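Local coordinates for L-amino acid deaminase (Proteus vulgaris, PDB 5HXW), which probably catalyses the FAD-dependent oxidative deamination of L-amino acids as a membrane-bound flavoprotein oxidoreductase, at residues G240-L245 and R356-L361; F93-L98 and E400-S405; V304-F309 and Q340-N345. All coordinates share one frame; numbering follows the deposited sequence.

Contact 1: G240-L245 and R356-L361. With FAD (flavin-adenine dinucleotide), chain G.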
loop_
_atom_site.group_PDB
_atom_site.type_symbol
_atom_site.label_atom_id
_atom_site.label_comp_id
_atom_site.label_asym_id
_atom_site.label_seq_id
_atom_site.Cartn_x
_atom_site.Cartn_y
_atom_site.Cartn_z
ATOM N N GLY A 240 3.159 -7.037 -5.199
ATOM C CA GLY A 240 2.316 -6.922 -4.009
ATOM C C GLY A 240 2.420 -8.133 -3.101
ATOM O O GLY A 240 3.509 -8.460 -2.611
ATOM N N VAL A 241 1.285 -8.803 -2.907
ATOM C CA VAL A 241 1.200 -10.002 -2.058
ATOM C C VAL A 241 1.857 -11.234 -2.701
ATOM O O VAL A 241 2.222 -12.183 -2.003
ATOM C CB VAL A 241 -0.254 -10.304 -1.581
ATOM C CG1 VAL A 241 -0.874 -9.080 -0.917
ATOM C CG2 VAL A 241 -1.152 -10.807 -2.708
ATOM N N TRP A 242 2.022 -11.190 -4.023
ATOM C CA TRP A 242 2.566 -12.297 -4.813
ATOM C C TRP A 242 4.092 -12.291 -4.930
ATOM O O TRP A 242 4.672 -13.223 -5.498
ATOM C CB TRP A 242 1.950 -12.291 -6.213
ATOM C CG TRP A 242 0.456 -12.311 -6.209
ATOM C CD1 TRP A 242 -0.376 -11.229 -6.204
ATOM C CD2 TRP A 242 -0.386 -13.469 -6.211
ATOM N NE1 TRP A 242 -1.685 -11.641 -6.200
ATOM C CE2 TRP A 242 -1.723 -13.010 -6.205
ATOM C CE3 TRP A 242 -0.143 -14.854 -6.221
ATOM C CZ2 TRP A 242 -2.820 -13.888 -6.206
ATOM C CZ3 TRP A 242 -1.231 -15.726 -6.222
ATOM C CH2 TRP A 242 -2.553 -15.237 -6.210
ATOM N N SER A 243 4.734 -11.252 -4.393
ATOM C CA SER A 243 6.186 -11.071 -4.516
ATOM C C SER A 243 7.016 -12.210 -3.911
ATOM O O SER A 243 8.024 -12.620 -4.501
ATOM C CB SER A 243 6.616 -9.725 -3.934
ATOM O OG SER A 243 6.078 -8.651 -4.684
ATOM N N ARG A 244 6.587 -12.715 -2.752
ATOM C CA ARG A 244 7.212 -13.881 -2.117
ATOM C C ARG A 244 7.215 -15.100 -3.048
ATOM O O ARG A 244 8.260 -15.738 -3.242
ATOM C CB ARG A 244 6.528 -14.228 -0.784
ATOM C CG ARG A 244 6.937 -15.592 -0.260
ATOM C CD ARG A 244 6.354 -15.980 1.082
ATOM N NE ARG A 244 6.709 -17.373 1.369
ATOM C CZ ARG A 244 7.869 -17.788 1.886
ATOM N NH1 ARG A 244 8.828 -16.926 2.208
ATOM N NH2 ARG A 244 8.067 -19.084 2.086
ATOM N N LEU A 245 6.046 -15.398 -3.617
ATOM C CA LEU A 245 5.848 -16.551 -4.496
ATOM C C LEU A 245 6.697 -16.474 -5.772
ATOM O O LEU A 245 7.200 -17.498 -6.243
ATOM C CB LEU A 245 4.358 -16.722 -4.825
ATOM C CG LEU A 245 3.827 -17.971 -5.546
ATOM C CD1 LEU A 245 4.102 -19.266 -4.792
ATOM C CD2 LEU A 245 2.334 -17.810 -5.786
ATOM N N ARG A 356 -5.149 -16.364 -10.536
ATOM C CA ARG A 356 -5.030 -15.019 -11.129
ATOM C C ARG A 356 -5.815 -13.929 -10.389
ATOM O O ARG A 356 -5.249 -12.902 -10.012
ATOM C CB ARG A 356 -5.396 -15.039 -12.624
ATOM C CG ARG A 356 -5.275 -13.689 -13.319
ATOM C CD ARG A 356 -5.764 -13.738 -14.756
ATOM N NE ARG A 356 -4.700 -14.125 -15.683
ATOM C CZ ARG A 356 -4.520 -15.349 -16.170
ATOM N NH1 ARG A 356 -5.332 -16.349 -15.837
ATOM N NH2 ARG A 356 -3.518 -15.579 -17.002
ATOM N N ASN A 357 -7.103 -14.175 -10.177
ATOM C CA ASN A 357 -7.993 -13.206 -9.547
ATOM C C ASN A 357 -8.382 -13.645 -8.143
ATOM O O ASN A 357 -8.908 -14.745 -7.949
ATOM C CB ASN A 357 -9.229 -12.964 -10.425
ATOM C CG ASN A 357 -8.868 -12.604 -11.859
ATOM O OD1 ASN A 357 -8.045 -11.725 -12.105
ATOM N ND2 ASN A 357 -9.483 -13.287 -12.812
ATOM N N MET A 358 -8.091 -12.784 -7.167
ATOM C CA MET A 358 -8.435 -13.028 -5.765
ATOM C C MET A 358 -9.949 -12.948 -5.602
ATOM O O MET A 358 -10.600 -12.096 -6.218
ATOM C CB MET A 358 -7.743 -12.028 -4.833
ATOM C CG MET A 358 -6.226 -11.958 -4.983
ATOM S SD MET A 358 -5.374 -10.995 -3.714
ATOM C CE MET A 358 -6.076 -9.359 -3.938
ATOM N N THR A 359 -10.496 -13.850 -4.791
ATOM C CA THR A 359 -11.947 -13.985 -4.626
ATOM C C THR A 359 -12.393 -13.762 -3.174
ATOM O O THR A 359 -13.508 -14.137 -2.794
ATOM C CB THR A 359 -12.461 -15.357 -5.142
ATOM O OG1 THR A 359 -11.782 -16.416 -4.458
ATOM C CG2 THR A 359 -12.253 -15.508 -6.650
ATOM N N ALA A 360 -11.524 -13.136 -2.379
ATOM C CA ALA A 360 -11.784 -12.875 -0.959
ATOM C C ALA A 360 -12.941 -11.891 -0.752
ATOM O O ALA A 360 -12.993 -10.840 -1.394
ATOM C CB ALA A 360 -10.523 -12.373 -0.276
ATOM N N LEU A 361 -13.862 -12.252 0.137
ATOM C CA LEU A 361 -15.056 -11.448 0.405
ATOM C C LEU A 361 -14.953 -10.628 1.698
ATOM O O LEU A 361 -14.355 -11.091 2.673
ATOM C CB LEU A 361 -16.311 -12.335 0.449
ATOM C CG LEU A 361 -16.796 -13.040 -0.824
ATOM C CD1 LEU A 361 -17.918 -14.006 -0.482
ATOM C CD2 LEU A 361 -17.241 -12.059 -1.904
HETATM P PA FAD G . -0.440 -4.029 -5.556
HETATM O O1A FAD G . -1.252 -5.227 -5.131
HETATM O O2A FAD G . -1.120 -2.698 -5.651
HETATM O O5B FAD G . 0.237 -4.348 -6.974
HETATM C C5B FAD G . 0.818 -5.616 -7.245
HETATM C C4B FAD G . 0.392 -6.033 -8.638
HETATM O O4B FAD G . 1.306 -6.994 -9.158
HETATM C C3B FAD G . -0.981 -6.685 -8.632
HETATM O O3B FAD G . -1.817 -5.918 -9.504
HETATM C C2B FAD G . -0.744 -8.092 -9.161
HETATM O O2B FAD G . -1.782 -8.531 -10.037
HETATM C C1B FAD G . 0.570 -7.959 -9.905
HETATM N N9A FAD G . 1.360 -9.208 -10.000
HETATM C C8A FAD G . 1.724 -10.009 -8.977
HETATM N N7A FAD G . 2.456 -11.060 -9.414
HETATM C C5A FAD G . 2.568 -10.937 -10.748
HETATM C C6A FAD G . 3.215 -11.706 -11.837
HETATM N N6A FAD G . 3.896 -12.836 -11.550
HETATM N N1A FAD G . 3.106 -11.237 -13.107
HETATM C C2A FAD G . 2.433 -10.102 -13.393
HETATM N N3A FAD G . 1.817 -9.353 -12.451
HETATM C C4A FAD G . 1.852 -9.709 -11.136
HETATM N N1 FAD G . -1.731 2.550 2.136
HETATM C C2 FAD G . -1.721 3.850 2.523
HETATM O O2 FAD G . -0.724 4.540 2.226
HETATM N N3 FAD G . -2.738 4.402 3.215
HETATM C C4 FAD G . -3.838 3.705 3.565
HETATM O O4 FAD G . -4.768 4.254 4.203
HETATM C C4X FAD G . -3.926 2.268 3.169
HETATM N N5 FAD G . -4.989 1.484 3.475
HETATM C C5X FAD G . -5.037 0.172 3.112
HETATM C C6 FAD G . -6.148 -0.616 3.436
HETATM C C7 FAD G . -6.208 -1.958 3.051
HETATM C C7M FAD G . -7.421 -2.777 3.420
HETATM C C8 FAD G . -5.070 -2.552 2.284
HETATM C C8M FAD G . -5.044 -3.983 1.823
HETATM C C9 FAD G . -3.972 -1.769 1.964
HETATM C C9A FAD G . -3.904 -0.431 2.344
HETATM N N10 FAD G . -2.785 0.370 1.999
HETATM C C10 FAD G . -2.768 1.722 2.413
HETATM C "C1'" FAD G . -1.641 -0.210 1.283
HETATM C "C2'" FAD G . -1.541 -0.035 -0.214
HETATM O "O2'" FAD G . -2.751 -0.479 -0.832
HETATM C "C3'" FAD G . -0.395 -0.931 -0.681
HETATM O "O3'" FAD G . 0.729 -0.885 0.227
HETATM C "C4'" FAD G . 0.057 -0.597 -2.100
HETATM O "O4'" FAD G . -1.038 -0.693 -3.030
HETATM C "C5'" FAD G . 1.157 -1.562 -2.506
HETATM O "O5'" FAD G . 1.330 -1.471 -3.910
HETATM P P FAD G . 1.929 -2.700 -4.738
HETATM O O1P FAD G . 2.037 -2.220 -6.158
HETATM O O2P FAD G . 3.165 -3.191 -4.038
HETATM O O3P FAD G . 0.831 -3.871 -4.586
#
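Met358 lies against Trp242 and Val241, and all of the direct contact is apolar. Its CG comes to the edge of the indole, near the ring plane, 4.1 Å from Trp242 CZ2. Its SD reaches Val241 CG2 at 4.3 Å. SD also sits 5.4 Å from the centroid of the five-membered ring of Trp242. At 63° off the ring normal this is an oblique Met-aromatic contact, not one over the face.

The polar partners lie outside the two segments. Trp242 NE1 donates to Glu74 OE2, and the side chain of Glu74 also touches Met358. In a separate bond, the carbonyl of Arg356 accepts from the amine of Lys68, an FAD-binding residue that also packs on Trp242.

The cofactor is approached from 240-245. With Trp242 CG beside its own backbone N (chi1 -55°), the indole is turned so that CG and CD1 lie near FAD C8A, which meets the ring obliquely. Trp242 CB is 3.5 Å from FAD N7A. Gly240 brings its N to 3.4 Å from FAD C5B; its positive phi of 60° favours glycine, and a CB there would run into FAD O1A.

Trp242 thus joins the adenosine end of the dinucleotide to the 356-361 loop by dispersion, and its hydrogen bond to Glu74 probably restricts the tilt of the ring.

Contact 2: F93-L98 and E400-S405. With 16A (cetyl-trimethyl-ammonium), chain J.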
loop_
_atom_site.group_PDB
_atom_site.type_symbol
_atom_site.label_atom_id
_atom_site.label_comp_id
_atom_site.label_asym_id
_atom_site.label_seq_id
_atom_site.Cartn_x
_atom_site.Cartn_y
_atom_site.Cartn_z
ATOM N N PHE A 93 9.526 6.995 8.912
ATOM C CA PHE A 93 9.040 8.378 9.022
ATOM C C PHE A 93 9.351 9.227 7.789
ATOM O O PHE A 93 8.432 9.763 7.172
ATOM C CB PHE A 93 9.531 9.081 10.300
ATOM C CG PHE A 93 9.123 10.533 10.379
ATOM C CD1 PHE A 93 7.847 10.892 10.825
ATOM C CD2 PHE A 93 10.002 11.546 9.975
ATOM C CE1 PHE A 93 7.462 12.229 10.878
ATOM C CE2 PHE A 93 9.620 12.882 10.027
ATOM C CZ PHE A 93 8.349 13.224 10.476
ATOM N N LEU A 94 10.633 9.337 7.439
ATOM C CA LEU A 94 11.074 10.167 6.308
ATOM C C LEU A 94 10.534 9.686 4.957
ATOM O O LEU A 94 10.314 10.489 4.051
ATOM C CB LEU A 94 12.603 10.300 6.282
ATOM C CG LEU A 94 13.274 11.205 7.331
ATOM C CD1 LEU A 94 14.768 10.926 7.415
ATOM C CD2 LEU A 94 13.028 12.686 7.064
ATOM N N LEU A 95 10.309 8.378 4.845
ATOM C CA LEU A 95 9.629 7.776 3.696
ATOM C C LEU A 95 8.180 8.278 3.569
ATOM O O LEU A 95 7.686 8.482 2.457
ATOM C CB LEU A 95 9.687 6.247 3.812
ATOM C CG LEU A 95 9.382 5.285 2.661
ATOM C CD1 LEU A 95 10.385 5.393 1.525
ATOM C CD2 LEU A 95 9.379 3.870 3.212
ATOM N N HIS A 96 7.525 8.496 4.712
ATOM C CA HIS A 96 6.160 9.034 4.776
ATOM C C HIS A 96 6.101 10.562 4.708
ATOM O O HIS A 96 5.210 11.133 4.064
ATOM C CB HIS A 96 5.478 8.558 6.056
ATOM C CG HIS A 96 4.986 7.151 5.987
ATOM N ND1 HIS A 96 3.648 6.832 6.050
ATOM C CD2 HIS A 96 5.648 5.977 5.848
ATOM C CE1 HIS A 96 3.507 5.522 5.964
ATOM N NE2 HIS A 96 4.704 4.980 5.837
ATOM N N HIS A 97 7.049 11.207 5.386
ATOM C CA HIS A 97 7.141 12.663 5.454
ATOM C C HIS A 97 7.357 13.286 4.073
ATOM O O HIS A 97 6.719 14.290 3.733
ATOM C CB HIS A 97 8.259 13.077 6.416
ATOM C CG HIS A 97 8.258 14.534 6.751
ATOM N ND1 HIS A 97 7.191 15.153 7.366
ATOM C CD2 HIS A 97 9.194 15.494 6.565
ATOM C CE1 HIS A 97 7.468 16.433 7.540
ATOM N NE2 HIS A 97 8.678 16.665 7.063
ATOM N N LEU A 98 8.252 12.678 3.293
ATOM C CA LEU A 98 8.532 13.097 1.921
ATOM C C LEU A 98 7.468 12.630 0.936
ATOM O O LEU A 98 7.189 13.326 -0.047
ATOM C CB LEU A 98 9.905 12.595 1.473
ATOM C CG LEU A 98 11.105 13.510 1.719
ATOM C CD1 LEU A 98 11.669 13.384 3.131
ATOM C CD2 LEU A 98 12.184 13.209 0.691
ATOM N N GLU A 400 7.048 -5.149 10.236
ATOM C CA GLU A 400 6.004 -4.273 9.670
ATOM C C GLU A 400 6.535 -3.169 8.727
ATOM O O GLU A 400 5.801 -2.250 8.351
ATOM C CB GLU A 400 5.115 -3.696 10.790
ATOM C CG GLU A 400 3.634 -3.595 10.451
ATOM C CD GLU A 400 2.807 -2.988 11.574
ATOM O OE1 GLU A 400 3.089 -3.271 12.764
ATOM O OE2 GLU A 400 1.863 -2.231 11.260
ATOM N N ASN A 401 7.803 -3.286 8.335
ATOM C CA ASN A 401 8.463 -2.325 7.451
ATOM C C ASN A 401 8.630 -2.858 6.022
ATOM O O ASN A 401 8.694 -4.077 5.834
ATOM C CB ASN A 401 9.817 -1.913 8.044
ATOM C CG ASN A 401 9.677 -1.065 9.298
ATOM O OD1 ASN A 401 8.602 -0.544 9.604
ATOM N ND2 ASN A 401 10.774 -0.922 10.031
ATOM N N PRO A 402 8.697 -1.955 5.011
ATOM C CA PRO A 402 8.786 -2.392 3.606
ATOM C C PRO A 402 10.050 -3.181 3.253
ATOM O O PRO A 402 11.064 -3.095 3.961
ATOM C CB PRO A 402 8.764 -1.071 2.821
ATOM C CG PRO A 402 8.136 -0.085 3.740
ATOM C CD PRO A 402 8.610 -0.483 5.104
ATOM N N ILE A 403 9.966 -3.955 2.173
ATOM C CA ILE A 403 11.142 -4.559 1.557
ATOM C C ILE A 403 11.427 -3.803 0.251
ATOM O O ILE A 403 10.746 -3.992 -0.764
ATOM C CB ILE A 403 11.009 -6.099 1.373
ATOM C CG1 ILE A 403 10.834 -6.787 2.739
ATOM C CG2 ILE A 403 12.226 -6.668 0.638
ATOM C CD1 ILE A 403 10.308 -8.211 2.692
ATOM N N ILE A 404 12.405 -2.902 0.322
ATOM C CA ILE A 404 12.903 -2.156 -0.837
ATOM C C ILE A 404 14.400 -2.457 -0.910
ATOM O O ILE A 404 15.203 -1.857 -0.183
ATOM C CB ILE A 404 12.627 -0.628 -0.737
ATOM C CG1 ILE A 404 11.151 -0.347 -0.406
ATOM C CG2 ILE A 404 13.026 0.074 -2.033
ATOM C CD1 ILE A 404 10.906 0.962 0.320
ATOM N N SER A 405 14.764 -3.406 -1.773
ATOM C CA SER A 405 16.082 -4.041 -1.682
ATOM C C SER A 405 16.670 -4.571 -2.992
ATOM O O SER A 405 15.940 -4.927 -3.924
ATOM C CB SER A 405 16.030 -5.177 -0.652
ATOM O OG SER A 405 17.326 -5.636 -0.330
HETATM C C1 16A J . 1.509 -17.241 15.075
HETATM C C2 16A J . 1.269 -16.688 13.687
HETATM C C3 16A J . 1.334 -15.165 13.691
HETATM C C4 16A J . 0.913 -14.601 12.339
HETATM C C5 16A J . 0.441 -13.160 12.468
HETATM C C6 16A J . 0.766 -12.375 11.204
HETATM C C7 16A J . 0.519 -10.885 11.403
HETATM C C8 16A J . 0.096 -10.230 10.095
HETATM C C9 16A J . 0.630 -8.807 10.011
HETATM C C10 16A J . -0.507 -7.790 10.032
HETATM C C11 16A J . -0.132 -6.552 10.838
HETATM C C12 16A J . 0.184 -5.376 9.919
HETATM C C13 16A J . -0.761 -4.206 10.161
HETATM C C14 16A J . -0.670 -3.196 9.022
HETATM C C15 16A J . -2.051 -2.674 8.635
HETATM C C16 16A J . -1.966 -1.217 8.157
HETATM N N1 16A J . -2.964 -0.775 7.149
HETATM C C17 16A J . -2.776 0.666 6.940
HETATM C C18 16A J . -2.772 -1.419 5.843
HETATM C C19 16A J . -4.354 -0.971 7.597
#
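The pyrrolidine ring of Pro402 meets Leu95 through one corner: CG is 4.2 Å from Leu95 CD2, and the two side chains pass alongside each other, pointing opposite ways. Two aromatic side chains of the same helix take no part in the touch. His97 CB sits over one face of the Phe93 ring, nearer its rim than its centre, 3.8 Å from the plane; the ring also packs on Trp137 and Arg141 of helix 128-143. The His96 imidazole stands edge-to-face with Trp421, and both its nitrogens are engaged, ND1 with Ile84 O and NE2 with Glu425 OE2, which should fix the rotation of the ring.

Leu95 does all the reaching from the helix side. With CG anti to the backbone N (chi1 -165°), the branch projects toward the 400-405 segment. There the single methyl CD2 serves two partners, since Ile404 CD1 is 4.4 Å from it. No hydrogen bond crosses, so the join is purely aliphatic and buried.

At the start of the second segment, Glu400 lines the pocket of a bound cetyl-trimethyl-ammonium. Its extended side chain brings the carboxylate end against the detergent tail, with Glu400 OE2 3.5 Å from C13. The carboxylate therefore meets methylenes, not the charged head.

The setting is the rim of the six-stranded sheet of the Rossmann-type FAD-binding fold. Strand 403-406 is an edge strand of that sheet as counted within the chain, pairing antiparallel with 413-417, and Ile404 also has backbone hydrogen bonds with Phe449. Helix 422-438 touches Pro402 through Glu425 and Ile404 through Ser429 and Thr433, while helix 93-104 adds Leu95 beside them.

Contact 3: V304-F309 and Q340-N345. With 16A (cetyl-trimethyl-ammonium), chain H.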
loop_
_atom_site.group_PDB
_atom_site.type_symbol
_atom_site.label_atom_id
_atom_site.label_comp_id
_atom_site.label_asym_id
_atom_site.label_seq_id
_atom_site.Cartn_x
_atom_site.Cartn_y
_atom_site.Cartn_z
ATOM N N VAL A 304 -4.227 -18.322 8.446
ATOM C CA VAL A 304 -3.190 -19.339 8.597
ATOM C C VAL A 304 -2.821 -19.867 7.210
ATOM O O VAL A 304 -3.685 -20.351 6.480
ATOM C CB VAL A 304 -3.649 -20.496 9.522
ATOM C CG1 VAL A 304 -2.559 -21.550 9.675
ATOM C CG2 VAL A 304 -4.051 -19.967 10.891
ATOM N N VAL A 305 -1.544 -19.731 6.853
ATOM C CA VAL A 305 -0.980 -20.334 5.636
ATOM C C VAL A 305 0.122 -21.340 6.001
ATOM O O VAL A 305 0.414 -21.530 7.187
ATOM C CB VAL A 305 -0.473 -19.271 4.621
ATOM C CG1 VAL A 305 -1.645 -18.544 3.973
ATOM C CG2 VAL A 305 0.507 -18.291 5.265
ATOM N N LYS A 306 0.719 -21.987 4.996
ATOM C CA LYS A 306 1.798 -22.960 5.223
ATOM C C LYS A 306 3.033 -22.282 5.831
ATOM O O LYS A 306 3.730 -22.876 6.653
ATOM C CB LYS A 306 2.141 -23.744 3.939
ATOM C CG LYS A 306 2.921 -22.977 2.875
ATOM C CD LYS A 306 3.048 -23.751 1.575
ATOM C CE LYS A 306 3.601 -22.845 0.488
ATOM N NZ LYS A 306 3.345 -23.354 -0.886
ATOM N N GLU A 307 3.254 -21.027 5.439
ATOM C CA GLU A 307 4.371 -20.208 5.903
ATOM C C GLU A 307 4.285 -19.848 7.386
ATOM O O GLU A 307 5.311 -19.554 8.011
ATOM C CB GLU A 307 4.475 -18.932 5.069
ATOM C CG GLU A 307 5.053 -19.127 3.675
ATOM C CD GLU A 307 4.027 -19.477 2.600
ATOM O OE1 GLU A 307 2.805 -19.524 2.878
ATOM O OE2 GLU A 307 4.457 -19.701 1.446
ATOM N N SER A 308 3.067 -19.878 7.939
ATOM C CA SER A 308 2.822 -19.595 9.359
ATOM C C SER A 308 3.584 -20.549 10.271
ATOM O O SER A 308 4.063 -20.149 11.328
ATOM C CB SER A 308 1.332 -19.680 9.685
ATOM O OG SER A 308 0.550 -19.018 8.709
ATOM N N PHE A 309 3.686 -21.808 9.853
ATOM C CA PHE A 309 4.366 -22.840 10.628
ATOM C C PHE A 309 5.896 -22.724 10.576
ATOM O O PHE A 309 6.582 -23.240 11.459
ATOM C CB PHE A 309 3.917 -24.233 10.171
ATOM C CG PHE A 309 2.438 -24.478 10.317
ATOM C CD1 PHE A 309 1.899 -24.879 11.541
ATOM C CD2 PHE A 309 1.579 -24.320 9.226
ATOM C CE1 PHE A 309 0.531 -25.110 11.676
ATOM C CE2 PHE A 309 0.212 -24.548 9.354
ATOM C CZ PHE A 309 -0.312 -24.944 10.581
ATOM N N GLN A 340 -0.569 -24.322 -3.739
ATOM C CA GLN A 340 0.322 -23.466 -4.511
ATOM C C GLN A 340 1.688 -24.135 -4.541
ATOM O O GLN A 340 2.239 -24.477 -3.488
ATOM C CB GLN A 340 0.437 -22.078 -3.880
ATOM C CG GLN A 340 -0.680 -21.116 -4.255
ATOM C CD GLN A 340 -0.698 -19.852 -3.410
ATOM O OE1 GLN A 340 0.311 -19.451 -2.824
ATOM N NE2 GLN A 340 -1.857 -19.211 -3.348
ATOM N N SER A 341 2.215 -24.342 -5.748
ATOM C CA SER A 341 3.560 -24.886 -5.932
ATOM C C SER A 341 4.629 -23.903 -5.466
ATOM O O SER A 341 4.438 -22.684 -5.531
ATOM C CB SER A 341 3.799 -25.279 -7.390
ATOM O OG SER A 341 3.256 -26.559 -7.659
ATOM N N THR A 342 5.734 -24.453 -4.970
ATOM C CA THR A 342 6.907 -23.666 -4.587
ATOM C C THR A 342 7.835 -23.499 -5.790
ATOM O O THR A 342 8.642 -22.567 -5.834
ATOM C CB THR A 342 7.673 -24.298 -3.403
ATOM O OG1 THR A 342 8.114 -25.615 -3.756
ATOM C CG2 THR A 342 6.791 -24.380 -2.155
ATOM N N HIS A 343 7.705 -24.412 -6.756
ATOM C CA HIS A 343 8.493 -24.401 -7.989
ATOM C C HIS A 343 7.686 -24.818 -9.211
ATOM O O HIS A 343 6.841 -25.714 -9.138
ATOM C CB HIS A 343 9.741 -25.272 -7.850
ATOM C CG HIS A 343 10.841 -24.611 -7.084
ATOM N ND1 HIS A 343 10.914 -24.648 -5.707
ATOM C CD2 HIS A 343 11.894 -23.869 -7.497
ATOM C CE1 HIS A 343 11.972 -23.968 -5.306
ATOM N NE2 HIS A 343 12.586 -23.487 -6.373
ATOM N N TRP A 344 7.954 -24.140 -10.325
ATOM C CA TRP A 344 7.311 -24.417 -11.607
ATOM C C TRP A 344 8.228 -24.058 -12.770
ATOM O O TRP A 344 9.036 -23.124 -12.680
ATOM C CB TRP A 344 5.976 -23.673 -11.729
ATOM C CG TRP A 344 6.088 -22.180 -11.568
ATOM C CD1 TRP A 344 6.256 -21.257 -12.564
ATOM C CD2 TRP A 344 6.046 -21.441 -10.339
ATOM N NE1 TRP A 344 6.320 -19.994 -12.033
ATOM C CE2 TRP A 344 6.192 -20.073 -10.671
ATOM C CE3 TRP A 344 5.896 -21.801 -8.988
ATOM C CZ2 TRP A 344 6.193 -19.058 -9.702
ATOM C CZ3 TRP A 344 5.899 -20.789 -8.020
ATOM C CH2 TRP A 344 6.044 -19.433 -8.387
ATOM N N ASN A 345 8.099 -24.819 -13.855
ATOM C CA ASN A 345 8.807 -24.551 -15.100
ATOM C C ASN A 345 8.197 -23.352 -15.814
ATOM O O ASN A 345 6.985 -23.128 -15.743
ATOM C CB ASN A 345 8.781 -25.786 -15.997
ATOM C CG ASN A 345 9.503 -26.970 -15.380
ATOM O OD1 ASN A 345 10.728 -26.963 -15.239
ATOM N ND2 ASN A 345 8.744 -27.997 -15.012
HETATM C C1 16A H . -8.907 -36.219 8.231
HETATM C C2 16A H . -8.392 -34.861 7.804
HETATM C C3 16A H . -7.885 -34.900 6.367
HETATM C C4 16A H . -7.673 -33.496 5.814
HETATM C C5 16A H . -6.749 -33.532 4.601
HETATM C C6 16A H . -7.166 -32.507 3.553
HETATM C C7 16A H . -5.943 -31.814 2.967
HETATM C C8 16A H . -6.166 -31.426 1.511
HETATM C C9 16A H . -5.335 -30.197 1.158
HETATM C C10 16A H . -4.789 -30.287 -0.260
HETATM C C11 16A H . -3.310 -30.656 -0.271
HETATM C C12 16A H . -2.577 -29.906 -1.375
HETATM C C13 16A H . -2.277 -30.813 -2.562
HETATM C C14 16A H . -0.773 -30.968 -2.735
HETATM C C15 16A H . -0.332 -30.672 -4.165
HETATM C C16 16A H . 0.529 -29.401 -4.222
HETATM N N1 16A H . 1.994 -29.558 -4.459
HETATM C C17 16A H . 2.684 -30.329 -3.404
HETATM C C18 16A H . 2.281 -30.172 -5.772
HETATM C C19 16A H . 2.581 -28.214 -4.461
#
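Lys306, at the second position of a type I beta turn running from Val305 to Ser308, extends its side chain across to Gln340 and Thr342. The amine does nearly all the touching: Lys306 NZ is 3.8 Å from Thr342 CG2, and the lysine chain passes the threonine side chain at a slant. NZ also comes within 3.0 Å of Gln340 O, but the angle is poor and this is not a hydrogen bond.

What the amine does bond is Ser337 O, near the C-terminal end of helix 332-339, whose dipole would probably favour a positive charge. The extended chain, straight beyond CG, carries NZ that far from the turn, and Phe338 of the same helix packs against it.

The other side of the contact is placed by helix 243-248: Leu245 touches Gln340, and Gln248 touches Thr342. Gln340 also rests on Phe355. Next to them a bound cetyl-trimethyl-ammonium sets its head group on the loop, its methyl C19 3.9 Å from Gln340 O and 3.7 Å from Ser341 OG. That is a contact of a cationic head with neutral oxygens at the protein surface.

Behind Lys306 the turn is held at its base. The backbone bond Ser308 N to Val305 O spans 3.2 Å and closes it, and the Ser308 side chain turns back to Val305, the first residue of the turn: Val305 N donates to Ser308 OG at 2.9 Å, with an N-H...O angle of 152°.

Depth in the fold sorts the three. Contact 2 is buried and wholly aliphatic, contact 1 is partly buried and borders the cofactor, and contact 3 lies at the surface, where a lysine amine replaces the hydrocarbon. Contacts 1 and 3 are neighbours, their centres about 13 Å apart, and contact 3 packs against helix 243-248, which carries part of contact 1: Arg244 NE forms a salt bridge with Glu307 OE2 at 3.2 Å, and Leu245 packs on residues of 340-345. Contact 2 touches neither; its centre is about 22 Å from that of contact 1, across the centre of the chain. Along the sequence they nest, contact 3 inside contact 1 and that inside contact 2.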